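Local coordinates for iodotyrosine deiodinase (Thermotoga neapolitana, PDB 6Q1B), which uses FMN and NADPH to strip halogen from halotyrosines such as mono- and diiodotyrosine, releasing tyrosine and halide, at residues W90-L95 and V136-P141. Numbering follows the deposited sequence.
Sequences WRKPFL and VPYTPP. With FMN (flavin mononucleotide), chain C; YOF (3-fluorotyrosine), chain D.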
loop_
_atom_site.group_PDB
_atom_site.type_symbol
_atom_site.label_atom_id
_atom_site.label_comp_id
_atom_site.label_asym_id
_atom_site.label_seq_id
_atom_site.Cartn_x
_atom_site.Cartn_y
_atom_site.Cartn_z
ATOM N N TRP A 90 21.293 -0.815 14.420
ATOM C CA TRP A 90 20.256 0.027 15.001
ATOM C C TRP A 90 20.481 1.487 14.693
ATOM O O TRP A 90 19.607 2.308 14.933
ATOM C CB TRP A 90 20.210 -0.173 16.506
ATOM C CG TRP A 90 21.548 -0.016 17.152
ATOM C CD1 TRP A 90 22.471 -0.998 17.357
ATOM C CD2 TRP A 90 22.118 1.179 17.687
ATOM N NE1 TRP A 90 23.574 -0.486 17.967
ATOM C CE2 TRP A 90 23.392 0.850 18.178
ATOM C CE3 TRP A 90 21.679 2.500 17.787
ATOM C CZ2 TRP A 90 24.220 1.774 18.777
ATOM C CZ3 TRP A 90 22.509 3.417 18.376
ATOM C CH2 TRP A 90 23.765 3.063 18.860
ATOM N N ARG A 91 21.666 1.824 14.207
ATOM C CA ARG A 91 21.986 3.202 13.901
ATOM C C ARG A 91 21.217 3.577 12.655
ATOM O O ARG A 91 21.155 2.812 11.712
ATOM C CB ARG A 91 23.478 3.392 13.677
ATOM C CG ARG A 91 24.311 3.007 14.887
ATOM C CD ARG A 91 25.708 2.535 14.502
ATOM N NE ARG A 91 26.443 2.063 15.682
ATOM C CZ ARG A 91 26.416 0.816 16.144
ATOM N NH1 ARG A 91 25.697 -0.116 15.525
ATOM N NH2 ARG A 91 27.117 0.497 17.232
ATOM N N LYS A 92 20.628 4.758 12.663
ATOM C CA LYS A 92 19.804 5.214 11.553
ATOM C C LYS A 92 20.191 6.615 11.159
ATOM O O LYS A 92 19.417 7.552 11.320
ATOM C CB LYS A 92 18.338 5.166 11.928
ATOM C CG LYS A 92 17.872 3.807 12.368
ATOM C CD LYS A 92 18.048 2.743 11.261
ATOM C CE LYS A 92 17.974 1.358 11.809
ATOM N NZ LYS A 92 18.499 0.349 10.834
ATOM N N PRO A 93 21.388 6.777 10.623
ATOM C CA PRO A 93 21.909 8.103 10.287
ATOM C C PRO A 93 21.043 8.796 9.246
ATOM O O PRO A 93 21.022 10.020 9.207
ATOM C CB PRO A 93 23.316 7.804 9.750
ATOM C CG PRO A 93 23.312 6.354 9.410
ATOM C CD PRO A 93 22.367 5.706 10.348
ATOM N N PHE A 94 20.323 8.027 8.436
ATOM C CA PHE A 94 19.557 8.625 7.375
ATOM C C PHE A 94 18.436 9.423 7.966
ATOM O O PHE A 94 17.871 10.246 7.286
ATOM C CB PHE A 94 18.996 7.595 6.398
ATOM C CG PHE A 94 18.248 6.469 7.042
ATOM C CD1 PHE A 94 16.950 6.623 7.459
ATOM C CD2 PHE A 94 18.849 5.222 7.187
ATOM C CE1 PHE A 94 16.260 5.580 8.036
ATOM C CE2 PHE A 94 18.175 4.167 7.768
ATOM C CZ PHE A 94 16.877 4.333 8.188
ATOM N N LEU A 95 18.099 9.191 9.225
ATOM C CA LEU A 95 17.026 9.984 9.807
ATOM C C LEU A 95 17.510 11.389 10.103
ATOM O O LEU A 95 16.700 12.293 10.283
ATOM C CB LEU A 95 16.512 9.346 11.077
ATOM C CG LEU A 95 15.826 8.006 10.860
ATOM C CD1 LEU A 95 15.522 7.410 12.192
ATOM C CD2 LEU A 95 14.548 8.185 10.042
ATOM N N VAL A 136 12.983 5.351 2.067
ATOM C CA VAL A 136 12.957 4.044 2.663
ATOM C C VAL A 136 11.765 4.079 3.598
ATOM O O VAL A 136 11.580 5.046 4.311
ATOM C CB VAL A 136 14.250 3.710 3.394
ATOM C CG1 VAL A 136 14.663 4.820 4.322
ATOM C CG2 VAL A 136 14.102 2.385 4.132
ATOM N N PRO A 137 10.930 3.048 3.555
ATOM C CA PRO A 137 9.833 3.000 4.502
ATOM C C PRO A 137 10.414 2.588 5.823
ATOM O O PRO A 137 10.649 1.430 6.072
ATOM C CB PRO A 137 8.903 1.946 3.921
ATOM C CG PRO A 137 9.298 1.832 2.511
ATOM C CD PRO A 137 10.755 2.045 2.502
ATOM N N TYR A 138 10.698 3.554 6.653
ATOM C CA TYR A 138 11.383 3.229 7.867
ATOM C C TYR A 138 10.354 3.042 8.958
ATOM O O TYR A 138 9.525 3.896 9.196
ATOM C CB TYR A 138 12.383 4.299 8.243
ATOM C CG TYR A 138 12.923 3.995 9.592
ATOM C CD1 TYR A 138 13.647 2.833 9.819
ATOM C CD2 TYR A 138 12.650 4.816 10.667
ATOM C CE1 TYR A 138 14.092 2.522 11.073
ATOM C CE2 TYR A 138 13.080 4.510 11.917
ATOM C CZ TYR A 138 13.822 3.372 12.114
ATOM O OH TYR A 138 14.251 3.063 13.359
ATOM N N THR A 139 10.450 1.911 9.643
ATOM C CA THR A 139 9.479 1.534 10.636
ATOM C C THR A 139 10.240 1.121 11.880
ATOM O O THR A 139 10.696 -0.015 11.980
ATOM C CB THR A 139 8.597 0.386 10.150
ATOM O OG1 THR A 139 9.435 -0.686 9.718
ATOM C CG2 THR A 139 7.729 0.824 8.980
ATOM N N PRO A 140 10.431 2.054 12.812
ATOM C CA PRO A 140 11.089 1.709 14.069
ATOM C C PRO A 140 10.206 0.758 14.853
ATOM O O PRO A 140 9.016 0.690 14.586
ATOM C CB PRO A 140 11.222 3.046 14.778
ATOM C CG PRO A 140 10.071 3.845 14.243
ATOM C CD PRO A 140 9.922 3.426 12.819
ATOM N N PRO A 141 10.773 0.046 15.822
ATOM C CA PRO A 141 9.982 -0.939 16.564
ATOM C C PRO A 141 8.800 -0.310 17.274
ATOM O O PRO A 141 7.755 -0.944 17.424
ATOM C CB PRO A 141 10.973 -1.500 17.587
ATOM C CG PRO A 141 12.291 -1.168 17.087
ATOM C CD PRO A 141 12.183 0.045 16.223
HETATM N N1 FMN C . 14.196 -0.627 5.675
HETATM C C2 FMN C . 14.918 -0.290 6.759
HETATM O O2 FMN C . 16.114 -0.061 6.636
HETATM N N3 FMN C . 14.327 -0.222 7.989
HETATM C C4 FMN C . 12.991 -0.456 8.160
HETATM O O4 FMN C . 12.484 -0.398 9.275
HETATM C C4A FMN C . 12.253 -0.801 7.056
HETATM N N5 FMN C . 10.926 -1.048 7.184
HETATM C C5A FMN C . 10.191 -1.333 6.073
HETATM C C6 FMN C . 8.835 -1.531 6.243
HETATM C C7 FMN C . 8.054 -1.818 5.146
HETATM C C7M FMN C . 6.589 -2.033 5.333
HETATM C C8 FMN C . 8.655 -1.899 3.899
HETATM C C8M FMN C . 7.782 -2.166 2.709
HETATM C C9 FMN C . 10.020 -1.685 3.713
HETATM C C9A FMN C . 10.795 -1.399 4.829
HETATM N N10 FMN C . 12.160 -1.194 4.712
HETATM C C10 FMN C . 12.867 -0.857 5.820
HETATM C "C1'" FMN C . 12.862 -1.259 3.407
HETATM C "C2'" FMN C . 13.051 -2.724 3.019
HETATM O "O2'" FMN C . 14.162 -3.251 3.714
HETATM C "C3'" FMN C . 13.226 -2.813 1.506
HETATM O "O3'" FMN C . 12.027 -2.415 0.876
HETATM C "C4'" FMN C . 13.632 -4.199 1.023
HETATM O "O4'" FMN C . 14.928 -4.430 1.529
HETATM C "C5'" FMN C . 13.695 -4.244 -0.489
HETATM O "O5'" FMN C . 14.547 -3.208 -0.909
HETATM P P FMN C . 14.825 -3.010 -2.460
HETATM O O1P FMN C . 15.949 -1.957 -2.569
HETATM O O2P FMN C . 13.549 -2.512 -3.142
HETATM O O3P FMN C . 15.251 -4.383 -2.974
HETATM N N YOF D . 13.536 -1.358 11.526
HETATM C CA YOF D . 14.764 -2.061 11.730
HETATM C C YOF D . 15.830 -1.304 10.980
HETATM O O YOF D . 17.067 -1.814 11.068
HETATM O OXT YOF D . 15.639 -0.316 10.285
HETATM C CB YOF D . 14.723 -3.468 11.156
HETATM C CG YOF D . 14.276 -3.591 9.745
HETATM C CD1 YOF D . 13.007 -4.121 9.491
HETATM C CD2 YOF D . 15.119 -3.271 8.672
HETATM C CE1 YOF D . 12.608 -4.303 8.164
HETATM C CE2 YOF D . 14.722 -3.439 7.347
HETATM C CZ YOF D . 13.446 -3.944 7.102
HETATM O OH YOF D . 13.054 -4.117 5.823
HETATM F F YOF D . 11.385 -4.786 7.868
#
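F94 and Y138 meet as a T-shaped aromatic pair: the edge of F94 is directed at the face of Y138, ring centroids 5.6 Å apart and planes at 75°. Methyl groups also pack on the two rings. V136 CG1 lies over one face of F94, 4.1 Å from CE1, opposite K92 CB, while L95 CD1 comes within 3.8 Å of Y138 CE2. K92 CG packs beside the phenol, 3.8 Å from Y138 OH, which is hydrogen-bonded to E68 OE2. An alanine in place of Y138 would probably open a gap between F94, L95 and K92 and leave E68 without this hydroxyl.

Polar bonds to the ligands come from both segments. K92 NZ, also bonded to T89 O, donates to 3-fluorotyrosine at 2.6 Å to O and weakly to OXT; K92, E68, Y72 and M41 of the second subunit bind tyrosine and 3-iodotyrosine. T139 N gives FMN O4 a nearly straight bond (3.1 Å, 164°). With chi1 at 172°, Y138 turns its ring edge to FMN N3 and 3-fluorotyrosine OXT in the active site of this nitroreductase-family flavoenzyme.

The contact joins the segment running into helix 94-97 to the loop after strand 134-135; F94 and V136 pack on P163 and L95 on I161 of strand 156-165, and Y138 touches C64 of helix 54-74.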